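Local coordinates for protein heat shock protease HtrA (Thermotoga maritima, PDB 1L1J) that probably cleaves proteins as an ATP-independent serine endopeptidase of the heat-shock response, this piece being its trypsin-like protease domain, at residues S59-D64 against Y68-Y73. Residues are numbered along the deposited sequence; the frame is centred on the assembly and turned at random.
Sequences SGFIFD and YILTNY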
ATOM      1  N   SER A  59       2.953   3.935   0.092  1.00 47.94           N
ATOM      2  CA  SER A  59       2.707   3.442   1.432  1.00 47.78           C
ATOM      3  C   SER A  59       3.104   1.982   1.487  1.00 47.81           C
ATOM      4  O   SER A  59       3.464   1.383   0.476  1.00 49.21           O
ATOM      5  CB  SER A  59       1.225   3.583   1.790  1.00 48.82           C
ATOM      6  OG  SER A  59       0.764   4.911   1.602  1.00 50.33           O
ATOM      7  N   GLY A  60       3.032   1.408   2.675  1.00 46.91           N
ATOM      8  CA  GLY A  60       3.368   0.013   2.822  1.00 46.83           C
ATOM      9  C   GLY A  60       3.048  -0.341   4.246  1.00 47.65           C
ATOM     10  O   GLY A  60       2.571   0.509   4.995  1.00 47.54           O
ATOM     11  N   PHE A  61       3.311  -1.578   4.641  1.00 47.86           N
ATOM     12  CA  PHE A  61       3.019  -1.954   6.000  1.00 49.51           C
ATOM     13  C   PHE A  61       3.850  -3.125   6.498  1.00 52.64           C
ATOM     14  O   PHE A  61       4.143  -4.078   5.759  1.00 53.55           O
ATOM     15  CB  PHE A  61       1.517  -2.232   6.152  1.00 46.40           C
ATOM     16  CG  PHE A  61       0.987  -3.277   5.215  1.00 42.62           C
ATOM     17  CD1 PHE A  61       0.810  -4.581   5.640  1.00 41.90           C
ATOM     18  CD2 PHE A  61       0.652  -2.950   3.908  1.00 43.09           C
ATOM     19  CE1 PHE A  61       0.308  -5.546   4.774  1.00 42.59           C
ATOM     20  CE2 PHE A  61       0.150  -3.906   3.036  1.00 41.90           C
ATOM     21  CZ  PHE A  61      -0.025  -5.207   3.469  1.00 42.81           C
ATOM     22  N   ILE A  62       4.234  -3.022   7.767  1.00 53.92           N
ATOM     23  CA  ILE A  62       5.041  -4.025   8.435  1.00 55.29           C
ATOM     24  C   ILE A  62       4.149  -5.207   8.763  1.00 56.83           C
ATOM     25  O   ILE A  62       3.132  -5.054   9.451  1.00 57.47           O
ATOM     26  CB  ILE A  62       5.650  -3.443   9.736  1.00 54.92           C
ATOM     27  CG1 ILE A  62       6.435  -2.162   9.406  1.00 53.45           C
ATOM     28  CG2 ILE A  62       6.545  -4.475  10.398  1.00 53.06           C
ATOM     29  CD1 ILE A  62       6.662  -1.241  10.576  1.00 49.20           C
ATOM     30  N   PHE A  63       4.531  -6.383   8.266  1.00 58.57           N
ATOM     31  CA  PHE A  63       3.751  -7.589   8.502  1.00 60.31           C
ATOM     32  C   PHE A  63       4.397  -8.566   9.470  1.00 62.09           C
ATOM     33  O   PHE A  63       3.840  -9.625   9.752  1.00 61.98           O
ATOM     34  CB  PHE A  63       3.420  -8.287   7.173  1.00 59.64           C
ATOM     35  CG  PHE A  63       4.622  -8.728   6.371  1.00 59.13           C
ATOM     36  CD1 PHE A  63       5.162  -9.996   6.539  1.00 59.25           C
ATOM     37  CD2 PHE A  63       5.163  -7.905   5.387  1.00 59.77           C
ATOM     38  CE1 PHE A  63       6.213 -10.444   5.727  1.00 59.29           C
ATOM     39  CE2 PHE A  63       6.212  -8.342   4.574  1.00 58.78           C
ATOM     40  CZ  PHE A  63       6.736  -9.615   4.747  1.00 58.48           C
ATOM     41  N   ASP A  64       5.559  -8.201   9.992  1.00 64.76           N
ATOM     42  CA  ASP A  64       6.265  -9.046  10.947  1.00 68.23           C
ATOM     43  C   ASP A  64       7.366  -8.231  11.619  1.00 67.95           C
ATOM     44  O   ASP A  64       8.231  -7.666  10.956  1.00 68.36           O
ATOM     45  CB  ASP A  64       6.814 -10.299  10.241  1.00 71.75           C
ATOM     46  CG  ASP A  64       5.830 -11.495  10.296  1.00 75.03           C
ATOM     47  OD1 ASP A  64       5.944 -12.419   9.455  1.00 77.03           O
ATOM     48  OD2 ASP A  64       4.948 -11.520  11.190  1.00 74.30           O
ATOM     49  N   TYR A  68       9.853  -6.450   8.389  1.00 64.74           N
ATOM     50  CA  TYR A  68       9.459  -6.792   7.036  1.00 65.82           C
ATOM     51  C   TYR A  68       8.223  -6.000   6.610  1.00 65.52           C
ATOM     52  O   TYR A  68       7.234  -5.911   7.343  1.00 66.26           O
ATOM     53  CB  TYR A  68       9.236  -8.294   6.932  1.00 68.15           C
ATOM     54  CG  TYR A  68      10.537  -9.016   6.726  1.00 71.07           C
ATOM     55  CD1 TYR A  68      10.956 -10.016   7.603  1.00 72.56           C
ATOM     56  CD2 TYR A  68      11.372  -8.681   5.654  1.00 71.73           C
ATOM     57  CE1 TYR A  68      12.180 -10.668   7.421  1.00 72.93           C
ATOM     58  CE2 TYR A  68      12.593  -9.323   5.461  1.00 72.78           C
ATOM     59  CZ  TYR A  68      12.992 -10.316   6.350  1.00 73.18           C
ATOM     60  OH  TYR A  68      14.200 -10.950   6.168  1.00 73.07           O
ATOM     61  N   ILE A  69       8.295  -5.429   5.413  1.00 63.24           N
ATOM     62  CA  ILE A  69       7.238  -4.583   4.895  1.00 60.72           C
ATOM     63  C   ILE A  69       6.732  -4.958   3.505  1.00 59.47           C
ATOM     64  O   ILE A  69       7.491  -5.384   2.640  1.00 59.46           O
ATOM     65  CB  ILE A  69       7.741  -3.123   4.865  1.00 61.39           C
ATOM     66  CG1 ILE A  69       7.932  -2.619   6.296  1.00 61.81           C
ATOM     67  CG2 ILE A  69       6.785  -2.240   4.077  1.00 62.17           C
ATOM     68  CD1 ILE A  69       8.627  -1.267   6.383  1.00 62.25           C
ATOM     69  N   LEU A  70       5.433  -4.784   3.297  1.00 57.52           N
ATOM     70  CA  LEU A  70       4.819  -5.066   2.009  1.00 54.53           C
ATOM     71  C   LEU A  70       4.365  -3.746   1.420  1.00 53.27           C
ATOM     72  O   LEU A  70       4.153  -2.771   2.146  1.00 52.50           O
ATOM     73  CB  LEU A  70       3.611  -5.990   2.180  1.00 55.13           C
ATOM     74  CG  LEU A  70       3.928  -7.479   2.273  1.00 55.29           C
ATOM     75  CD1 LEU A  70       2.781  -8.252   2.926  1.00 53.98           C
ATOM     76  CD2 LEU A  70       4.221  -7.975   0.870  1.00 54.40           C
ATOM     77  N   THR A  71       4.228  -3.717   0.102  1.00 51.59           N
ATOM     78  CA  THR A  71       3.780  -2.526  -0.597  1.00 51.51           C
ATOM     79  C   THR A  71       3.574  -2.867  -2.056  1.00 53.29           C
ATOM     80  O   THR A  71       3.589  -4.039  -2.438  1.00 53.78           O
ATOM     81  CB  THR A  71       4.802  -1.380  -0.509  1.00 49.55           C
ATOM     82  OG1 THR A  71       4.253  -0.206  -1.125  1.00 46.74           O
ATOM     83  CG2 THR A  71       6.090  -1.762  -1.221  1.00 46.79           C
ATOM     84  N   ASN A  72       3.373  -1.844  -2.874  1.00 54.29           N
ATOM     85  CA  ASN A  72       3.180  -2.064  -4.292  1.00 57.24           C
ATOM     86  C   ASN A  72       4.524  -2.011  -5.012  1.00 58.80           C
ATOM     87  O   ASN A  72       5.357  -1.144  -4.726  1.00 58.95           O
ATOM     88  CB  ASN A  72       2.215  -1.021  -4.850  1.00 57.88           C
ATOM     89  CG  ASN A  72       0.800  -1.544  -4.950  1.00 58.62           C
ATOM     90  OD1 ASN A  72      -0.156  -0.777  -5.034  1.00 60.32           O
ATOM     91  ND2 ASN A  72       0.663  -2.868  -4.960  1.00 58.15           N
ATOM     92  N   TYR A  73       4.743  -2.951  -5.932  1.00 59.23           N
ATOM     93  CA  TYR A  73       5.994  -2.990  -6.663  1.00 59.52           C
ATOM     94  C   TYR A  73       6.215  -1.705  -7.431  1.00 59.35           C
ATOM     95  O   TYR A  73       7.328  -1.202  -7.477  1.00 59.69           O
ATOM     96  CB  TYR A  73       6.032  -4.154  -7.647  1.00 62.04           C
ATOM     97  CG  TYR A  73       7.363  -4.249  -8.368  1.00 64.86           C
ATOM     98  CD1 TYR A  73       8.518  -4.630  -7.680  1.00 65.29           C
ATOM     99  CD2 TYR A  73       7.478  -3.928  -9.726  1.00 64.92           C
ATOM    100  CE1 TYR A  73       9.750  -4.688  -8.318  1.00 65.20           C
ATOM    101  CE2 TYR A  73       8.709  -3.982 -10.377  1.00 64.38           C
ATOM    102  CZ  TYR A  73       9.839  -4.365  -9.663  1.00 65.34           C
ATOM    103  OH  TYR A  73      11.069  -4.430 -10.277  1.00 65.57           O
TER
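Phe63 turns its ring across the hairpin so that Tyr68 CB lies over one face and Leu70 touches the CD2-CE2 side. With CG between its own backbone N and carbonyl carbon (chi1 61°), the ring swings over strand 68-72: Tyr68 CB makes a CH-pi contact 3.9 Å from the centroid, while the phenol turns away to a cation-pi contact with Lys109, a use for tyrosine here. Leu70 CG comes obliquely to Phe63 CE2, at 3.4 Å, and the ring edge runs in plane against the Ile69-Leu70 peptide. Leu70 touches both aromatics, its branch against Phe63 and its CB over a face of the Phe61 ring, 4.2 Å from the centroid and offset toward the rim. Helix 216-223 adds Leu223 to Phe63 and Leu70, and Ile197 touches both Phe61 and Leu70, so large apolar residues suit this side. On the opposite face Ile62 and Ile69 meet through their CG1 atoms, 3.5 Å apart, as a non-hydrogen-bonded pair. Were Phe63 cut back to an alanine, Tyr68 CB would probably lose the ring it lies over, and a gap would open beside Leu70 and Leu223. The hairpin belongs to the antiparallel N-terminal barrel of the chymotrypsin fold; at the C-terminal end of 68-73, Asn72 bonds through ND2 to Asp104 O and through OD1 with Ser183 OG, both residues of the predicted charge relay. Reciprocal bonds, Phe61 N to Leu70 O and Leu70 N to Phe61 O (both 2.9 Å), and Phe63 N to Tyr68 O satisfy buried backbone groups, while apolar side chains pack on the Phe61/Leu70 and Ile62/Ile69 faces.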